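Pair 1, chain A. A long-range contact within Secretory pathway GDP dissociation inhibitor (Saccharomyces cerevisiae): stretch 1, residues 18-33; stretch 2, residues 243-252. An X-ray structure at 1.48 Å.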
# COMPACT_ATOMS: atom_id res chain seq x y z
N GLY A 18 -15.19 2.53 2.36
CA GLY A 18 -14.25 1.70 1.62
C GLY A 18 -12.81 2.07 1.90
O GLY A 18 -12.45 3.26 1.98
N THR A 19 -11.99 1.03 2.06
CA THR A 19 -10.57 1.29 2.37
C THR A 19 -9.65 0.95 1.22
O THR A 19 -8.50 0.55 1.44
CB THR A 19 -10.12 0.54 3.64
OG1 THR A 19 -10.33 -0.88 3.48
CG2 THR A 19 -10.88 1.02 4.87
N GLY A 20 -10.12 1.15 -0.02
CA GLY A 20 -9.17 1.30 -1.13
C GLY A 20 -8.16 2.41 -0.93
O GLY A 20 -8.39 3.38 -0.17
N ILE A 21 -7.05 2.32 -1.65
CA ILE A 21 -5.99 3.31 -1.49
C ILE A 21 -6.44 4.79 -1.73
O ILE A 21 -6.00 5.68 -1.02
CB ILE A 21 -4.77 2.94 -2.38
CG1 ILE A 21 -3.58 3.87 -2.15
CG2 ILE A 21 -5.14 2.86 -3.87
CD1 ILE A 21 -3.14 3.99 -0.74
N THR A 22 -7.26 5.05 -2.73
CA THR A 22 -7.70 6.44 -2.95
C THR A 22 -8.35 6.99 -1.68
O THR A 22 -8.00 8.10 -1.23
CB THR A 22 -8.66 6.51 -4.11
OG1 THR A 22 -8.02 6.01 -5.28
CG2 THR A 22 -9.17 7.95 -4.34
N GLU A 23 -9.23 6.20 -1.08
CA GLU A 23 -9.97 6.63 0.13
C GLU A 23 -9.04 6.74 1.32
O GLU A 23 -9.16 7.66 2.14
CB GLU A 23 -11.09 5.66 0.48
CG GLU A 23 -12.35 5.85 -0.34
CD GLU A 23 -12.22 5.43 -1.79
OE1 GLU A 23 -12.93 6.03 -2.64
OE2 GLU A 23 -11.48 4.46 -2.08
N CYS A 24 -8.13 5.77 1.47
CA CYS A 24 -7.22 5.81 2.61
C CYS A 24 -6.28 7.05 2.50
O CYS A 24 -6.03 7.69 3.50
CB CYS A 24 -6.41 4.53 2.74
SG CYS A 24 -7.43 3.11 3.18
N ILE A 25 -5.83 7.41 1.29
CA ILE A 25 -5.00 8.62 1.17
C ILE A 25 -5.78 9.85 1.58
O ILE A 25 -5.28 10.70 2.34
CB ILE A 25 -4.41 8.81 -0.25
CG1 ILE A 25 -3.42 7.66 -0.50
CG2 ILE A 25 -3.64 10.15 -0.34
CD1 ILE A 25 -2.85 7.62 -1.95
N LEU A 26 -7.01 9.94 1.06
CA LEU A 26 -7.85 11.10 1.40
C LEU A 26 -8.12 11.15 2.89
O LEU A 26 -8.02 12.23 3.50
CB LEU A 26 -9.13 11.07 0.58
CG LEU A 26 -8.86 11.38 -0.89
CD1 LEU A 26 -9.99 10.82 -1.73
CD2 LEU A 26 -8.70 12.90 -1.03
N SER A 27 -8.47 10.00 3.49
CA SER A 27 -8.72 9.95 4.94
C SER A 27 -7.48 10.45 5.70
O SER A 27 -7.59 11.28 6.64
CB SER A 27 -9.09 8.52 5.33
OG SER A 27 -9.26 8.42 6.74
N GLY A 28 -6.30 9.97 5.31
CA GLY A 28 -5.06 10.45 5.96
C GLY A 28 -4.82 11.95 5.81
O GLY A 28 -4.52 12.63 6.78
N LEU A 29 -4.96 12.46 4.58
CA LEU A 29 -4.72 13.89 4.33
C LEU A 29 -5.69 14.76 5.10
O LEU A 29 -5.30 15.80 5.66
CB LEU A 29 -4.81 14.21 2.83
CG LEU A 29 -3.70 13.58 1.99
CD1 LEU A 29 -3.98 13.84 0.54
CD2 LEU A 29 -2.29 14.08 2.40
N LEU A 30 -6.96 14.35 5.13
CA LEU A 30 -7.96 15.15 5.83
C LEU A 30 -7.77 15.09 7.35
O LEU A 30 -7.94 16.10 8.01
CB LEU A 30 -9.34 14.70 5.42
CG LEU A 30 -9.68 15.04 3.95
CD1 LEU A 30 -10.91 14.28 3.51
CD2 LEU A 30 -9.92 16.58 3.77
N SER A 31 -7.40 13.94 7.91
CA SER A 31 -7.06 13.84 9.32
C SER A 31 -5.87 14.76 9.62
O SER A 31 -5.89 15.51 10.62
CB SER A 31 -6.78 12.39 9.73
OG SER A 31 -8.00 11.65 9.78
N VAL A 32 -4.86 14.72 8.75
CA VAL A 32 -3.69 15.62 8.92
C VAL A 32 -4.12 17.10 8.90
O VAL A 32 -3.54 17.91 9.66
CB VAL A 32 -2.60 15.34 7.85
CG1 VAL A 32 -1.53 16.46 7.85
CG2 VAL A 32 -1.94 14.01 8.15
N ASP A 33 -5.08 17.44 8.06
CA ASP A 33 -5.61 18.82 7.98
C ASP A 33 -6.35 19.22 9.29
O ASP A 33 -6.69 20.39 9.47
CB ASP A 33 -6.65 18.95 6.86
CG ASP A 33 -6.04 19.08 5.46
OD1 ASP A 33 -6.81 18.86 4.50
OD2 ASP A 33 -4.84 19.42 5.31
N GLU A 243 -0.24 -3.03 1.43
CA GLU A 243 0.42 -2.25 2.48
C GLU A 243 0.12 -0.75 2.38
O GLU A 243 0.17 -0.03 3.39
CB GLU A 243 1.92 -2.46 2.44
CG GLU A 243 2.34 -3.93 2.56
CD GLU A 243 1.79 -4.61 3.83
OE1 GLU A 243 0.77 -5.36 3.75
OE2 GLU A 243 2.37 -4.39 4.92
N LEU A 244 -0.11 -0.26 1.16
CA LEU A 244 -0.32 1.18 0.94
C LEU A 244 -1.59 1.68 1.65
O LEU A 244 -1.51 2.62 2.46
CB LEU A 244 -0.30 1.51 -0.57
CG LEU A 244 1.07 1.29 -1.22
CD1 LEU A 244 0.89 1.22 -2.76
CD2 LEU A 244 2.07 2.40 -0.82
N PRO A 245 -2.78 1.10 1.36
CA PRO A 245 -3.97 1.62 2.08
C PRO A 245 -3.82 1.45 3.59
O PRO A 245 -4.23 2.31 4.35
CB PRO A 245 -5.15 0.78 1.53
CG PRO A 245 -4.48 -0.44 0.90
CD PRO A 245 -3.14 0.03 0.39
N GLN A 246 -3.22 0.35 4.02
CA GLN A 246 -3.04 0.11 5.46
C GLN A 246 -2.18 1.23 6.07
O GLN A 246 -2.43 1.68 7.19
CB GLN A 246 -2.43 -1.26 5.73
CG GLN A 246 -3.45 -2.38 5.44
CD GLN A 246 -2.87 -3.74 5.73
OE1 GLN A 246 -2.58 -4.09 6.86
NE2 GLN A 246 -2.68 -4.52 4.68
N GLY A 247 -1.18 1.67 5.31
CA GLY A 247 -0.30 2.72 5.82
C GLY A 247 -0.99 4.06 5.92
O GLY A 247 -0.78 4.82 6.90
N PHE A 248 -1.77 4.41 4.90
CA PHE A 248 -2.50 5.68 4.95
C PHE A 248 -3.61 5.62 6.02
O PHE A 248 -3.92 6.66 6.63
CB PHE A 248 -3.00 6.09 3.57
CG PHE A 248 -1.90 6.66 2.72
CD1 PHE A 248 -1.47 7.99 2.91
CD2 PHE A 248 -1.23 5.85 1.79
CE1 PHE A 248 -0.42 8.52 2.14
CE2 PHE A 248 -0.15 6.37 1.04
CZ PHE A 248 0.23 7.72 1.20
N ALA A 249 -4.20 4.45 6.23
CA ALA A 249 -5.20 4.28 7.32
C ALA A 249 -4.53 4.52 8.68
O ALA A 249 -5.11 5.16 9.57
CB ALA A 249 -5.83 2.89 7.28
N ARG A 250 -3.31 4.00 8.84
CA ARG A 250 -2.58 4.26 10.09
C ARG A 250 -2.32 5.79 10.25
O ARG A 250 -2.54 6.35 11.34
CB ARG A 250 -1.29 3.46 10.14
CG ARG A 250 -0.53 3.77 11.42
CD ARG A 250 0.70 2.92 11.53
NE ARG A 250 1.41 3.31 12.74
CZ ARG A 250 1.12 2.84 13.97
NH1 ARG A 250 0.15 1.91 14.15
NH2 ARG A 250 1.81 3.31 15.01
N LEU A 251 -1.91 6.47 9.15
CA LEU A 251 -1.70 7.95 9.20
C LEU A 251 -2.99 8.64 9.68
O LEU A 251 -2.98 9.49 10.59
CB LEU A 251 -1.31 8.47 7.82
CG LEU A 251 -1.14 9.99 7.74
CD1 LEU A 251 0.14 10.48 8.43
CD2 LEU A 251 -1.16 10.40 6.26
N SER A 252 -4.11 8.25 9.08
CA SER A 252 -5.38 8.83 9.50
C SER A 252 -5.65 8.56 11.00
O SER A 252 -6.03 9.48 11.73
CB SER A 252 -6.53 8.25 8.68
OG SER A 252 -7.73 8.91 9.03

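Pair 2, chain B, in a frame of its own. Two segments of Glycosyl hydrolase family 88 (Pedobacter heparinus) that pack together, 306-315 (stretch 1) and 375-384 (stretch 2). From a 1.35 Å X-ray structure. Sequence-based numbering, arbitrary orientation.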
# COMPACT_ATOMS: atom_id res chain seq x y z
N ALA B 306 -5.42 4.36 10.34
CA ALA B 306 -4.16 5.03 10.02
C ALA B 306 -3.57 4.52 8.70
O ALA B 306 -2.96 5.30 7.98
CB ALA B 306 -3.15 4.88 11.14
N SER B 307 -3.72 3.23 8.37
CA SER B 307 -3.12 2.69 7.15
C SER B 307 -3.69 3.41 5.93
O SER B 307 -2.95 3.76 5.01
CB SER B 307 -3.32 1.17 7.07
OG SER B 307 -4.66 0.81 6.81
N ALA B 308 -5.01 3.65 5.92
CA ALA B 308 -5.62 4.39 4.82
C ALA B 308 -5.03 5.80 4.73
O ALA B 308 -4.77 6.31 3.63
CB ALA B 308 -7.14 4.45 4.98
N ALA B 309 -4.88 6.47 5.89
CA ALA B 309 -4.28 7.82 5.91
C ALA B 309 -2.88 7.79 5.31
O ALA B 309 -2.54 8.69 4.55
CB ALA B 309 -4.22 8.36 7.32
N ALA B 310 -2.06 6.80 5.67
CA ALA B 310 -0.68 6.76 5.20
C ALA B 310 -0.63 6.56 3.68
O ALA B 310 0.18 7.21 2.99
CB ALA B 310 0.09 5.67 5.91
N VAL B 311 -1.47 5.67 3.15
CA VAL B 311 -1.54 5.42 1.71
C VAL B 311 -1.98 6.69 0.99
O VAL B 311 -1.40 7.07 -0.03
CB VAL B 311 -2.45 4.22 1.41
CG1 VAL B 311 -2.68 4.05 -0.10
CG2 VAL B 311 -1.87 2.93 2.01
N ILE B 312 -3.00 7.36 1.54
CA ILE B 312 -3.47 8.61 0.95
C ILE B 312 -2.37 9.67 0.95
O ILE B 312 -2.18 10.35 -0.06
CB ILE B 312 -4.75 9.12 1.66
CG1 ILE B 312 -5.92 8.22 1.29
CG2 ILE B 312 -5.04 10.57 1.27
CD1 ILE B 312 -7.10 8.33 2.26
N ALA B 313 -1.67 9.84 2.08
CA ALA B 313 -0.61 10.83 2.15
C ALA B 313 0.48 10.54 1.10
O ALA B 313 0.90 11.45 0.37
CB ALA B 313 -0.01 10.89 3.55
N SER B 314 0.93 9.29 1.01
CA SER B 314 1.97 8.95 0.05
C SER B 314 1.50 9.26 -1.37
O SER B 314 2.22 9.91 -2.14
CB SER B 314 2.39 7.50 0.17
OG SER B 314 3.54 7.35 -0.61
N ALA B 315 0.27 8.87 -1.70
CA ALA B 315 -0.26 9.10 -3.04
C ALA B 315 -0.38 10.60 -3.33
O ALA B 315 -0.02 11.04 -4.43
CB ALA B 315 -1.60 8.41 -3.22
N ASN B 375 1.81 -3.68 9.71
CA ASN B 375 3.07 -3.49 9.00
C ASN B 375 2.96 -2.62 7.75
O ASN B 375 3.85 -1.79 7.49
CB ASN B 375 3.75 -4.84 8.74
CG ASN B 375 2.90 -5.84 7.95
OD1 ASN B 375 1.86 -5.50 7.36
ND2 ASN B 375 3.35 -7.10 7.95
N TYR B 376 1.85 -2.69 7.02
CA TYR B 376 1.73 -1.86 5.83
C TYR B 376 1.44 -0.40 6.13
O TYR B 376 1.81 0.47 5.34
CB TYR B 376 0.74 -2.40 4.81
CG TYR B 376 -0.63 -2.81 5.34
CD1 TYR B 376 -1.68 -1.88 5.42
CD2 TYR B 376 -0.88 -4.13 5.72
CE1 TYR B 376 -2.93 -2.26 5.88
CE2 TYR B 376 -2.15 -4.54 6.17
CZ TYR B 376 -3.17 -3.59 6.24
OH TYR B 376 -4.43 -3.94 6.66
N ALA B 377 0.83 -0.10 7.28
CA ALA B 377 0.71 1.31 7.68
C ALA B 377 2.10 1.91 7.83
O ALA B 377 2.38 3.01 7.36
CB ALA B 377 -0.06 1.45 8.96
N ASP B 378 3.01 1.16 8.45
CA ASP B 378 4.37 1.66 8.65
C ASP B 378 5.10 1.84 7.31
O ASP B 378 5.81 2.85 7.14
CB ASP B 378 5.19 0.73 9.54
CG ASP B 378 4.69 0.64 10.97
OD1 ASP B 378 3.77 1.37 11.37
OD2 ASP B 378 5.28 -0.15 11.74
N TYR B 379 4.92 0.90 6.38
CA TYR B 379 5.58 0.95 5.10
C TYR B 379 5.16 2.20 4.34
O TYR B 379 6.02 2.99 3.90
CB TYR B 379 5.20 -0.31 4.34
CG TYR B 379 5.73 -0.34 2.93
CD1 TYR B 379 7.03 -0.81 2.64
CD2 TYR B 379 4.94 0.10 1.85
CE1 TYR B 379 7.50 -0.86 1.33
CE2 TYR B 379 5.41 0.06 0.53
CZ TYR B 379 6.69 -0.43 0.28
OH TYR B 379 7.19 -0.51 -0.99
N TYR B 380 3.85 2.43 4.22
CA TYR B 380 3.39 3.59 3.46
C TYR B 380 3.64 4.91 4.18
O TYR B 380 3.86 5.93 3.54
CB TYR B 380 1.93 3.44 2.97
CG TYR B 380 1.84 2.35 1.92
CD1 TYR B 380 2.37 2.53 0.63
CD2 TYR B 380 1.30 1.11 2.25
CE1 TYR B 380 2.34 1.50 -0.32
CE2 TYR B 380 1.27 0.07 1.31
CZ TYR B 380 1.80 0.28 0.02
OH TYR B 380 1.79 -0.76 -0.86
N TYR B 381 3.68 4.87 5.52
CA TYR B 381 4.07 6.05 6.26
C TYR B 381 5.51 6.46 5.99
O TYR B 381 5.79 7.62 5.69
CB TYR B 381 3.85 5.80 7.75
CG TYR B 381 4.36 6.89 8.67
CD1 TYR B 381 3.78 8.15 8.68
CD2 TYR B 381 5.40 6.63 9.54
CE1 TYR B 381 4.23 9.16 9.57
CE2 TYR B 381 5.87 7.61 10.43
CZ TYR B 381 5.27 8.87 10.43
OH TYR B 381 5.74 9.83 11.30
N LEU B 382 6.45 5.51 6.05
CA LEU B 382 7.83 5.87 5.74
C LEU B 382 7.97 6.26 4.26
O LEU B 382 8.76 7.17 3.94
CB LEU B 382 8.84 4.79 6.13
CG LEU B 382 8.95 4.51 7.63
CD1 LEU B 382 10.22 3.71 7.88
CD2 LEU B 382 8.96 5.80 8.46
N GLU B 383 7.22 5.63 3.37
CA GLU B 383 7.26 6.03 1.96
C GLU B 383 6.84 7.49 1.83
O GLU B 383 7.49 8.28 1.13
CB GLU B 383 6.35 5.15 1.15
CG GLU B 383 6.50 5.36 -0.35
CD GLU B 383 5.55 4.46 -1.08
OE1 GLU B 383 5.97 3.35 -1.45
OE2 GLU B 383 4.37 4.83 -1.25
N ALA B 384 5.78 7.87 2.55
CA ALA B 384 5.31 9.25 2.53
C ALA B 384 6.35 10.23 3.12
O ALA B 384 6.57 11.32 2.56
CB ALA B 384 3.97 9.35 3.27

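Both pairs consist of two helices that run in nearly the same direction and pack closely. In pair 1 the axes approach to 7.5 Å at an angle of 21°. In pair 2 the values are 8.0 Å and 26°. Fourteen central residues superpose with an RMSD of 0.4 Å. Three close CA approaches set the register. In pair 1 they are Ile A21 to Pro A245, Cys A24 to Phe A248 and Gly A28 to Ser A252. In pair 2 they are Ser B307 to Ala B377, Ala B310 to Tyr B381 and Ser B314 to Ala B384. The first and last match; the middle one shifts by one residue on the second helix.

At the first level, Ile A21 matches Ser B307, and Pro A245 matches Ala B377. Ile A21 fills the space with its chain end: CD1 lies 3.6 Å from Pro A245 N and 3.8 Å from Leu A244 CB. Ser B307 is smaller. Its CA packs 3.8 Å from Ala B377 CB. Leu A244 matches Tyr B376, whose ring edge meets the serine, with Ser B307 OG 3.6 Å from Tyr B376 CE1. In pair 2 the longer side chain therefore comes from the second helix.

In the middle, Cys A24 matches Ala B310. Both point toward the partner helix. Cys A24 SG lies 3.7 Å from Pro A245 CB, and Cys A24 CB lies 3.8 Å from Phe A248 CB. Ala B310 has only a methyl group, which packs against backbone, with CB 3.8 Å from Ala B377 O and 3.7 Å from Tyr B381 N. Ala A249 and Tyr B381 match here, but the tyrosine points away overall and touches the first helix through its CB.

Phe A248 and Tyr B380 are the matched aromatic residues, both with chi1 in m. Each meets a branched aliphatic residue, Ile A25 or Val B311. Ile A25 CG1 sits over the face of the Phe A248 ring, 3.6 Å from the ring centroid, in a CH-pi contact. Val B311 CG2 approaches Tyr B380 CD2 at 3.7 Å, obliquely.

The last level is also solved differently. Gly A28 matches Ser B314, and Ser A252 matches Ala B384. Gly A28 has no side chain. Its CA is 3.9 Å from Leu A251 CD2, and an ideal CB would clash with that atom at 2.9 Å. In pair 2 the matched Ser B314 does carry a side chain, and Leu A251 matches Glu B383. Ser B314 OG donates a hydrogen bond to Glu B383 OE2 at 2.7 Å, so a polar link occupies this site. Ser B314 CB also packs 3.9 Å from Ala B384 CB.

Pair 1 has its polar links around Ser A252. Ser A252 OG is hydrogen bonded to Ser A27 OG at 2.8 Å and to Ser A31 OG at 2.9 Å. The residues matched to Ser A27 and Ser A252, Ala B313 and Ala B384, make an apolar contact instead, CB to CB at 4.3 Å.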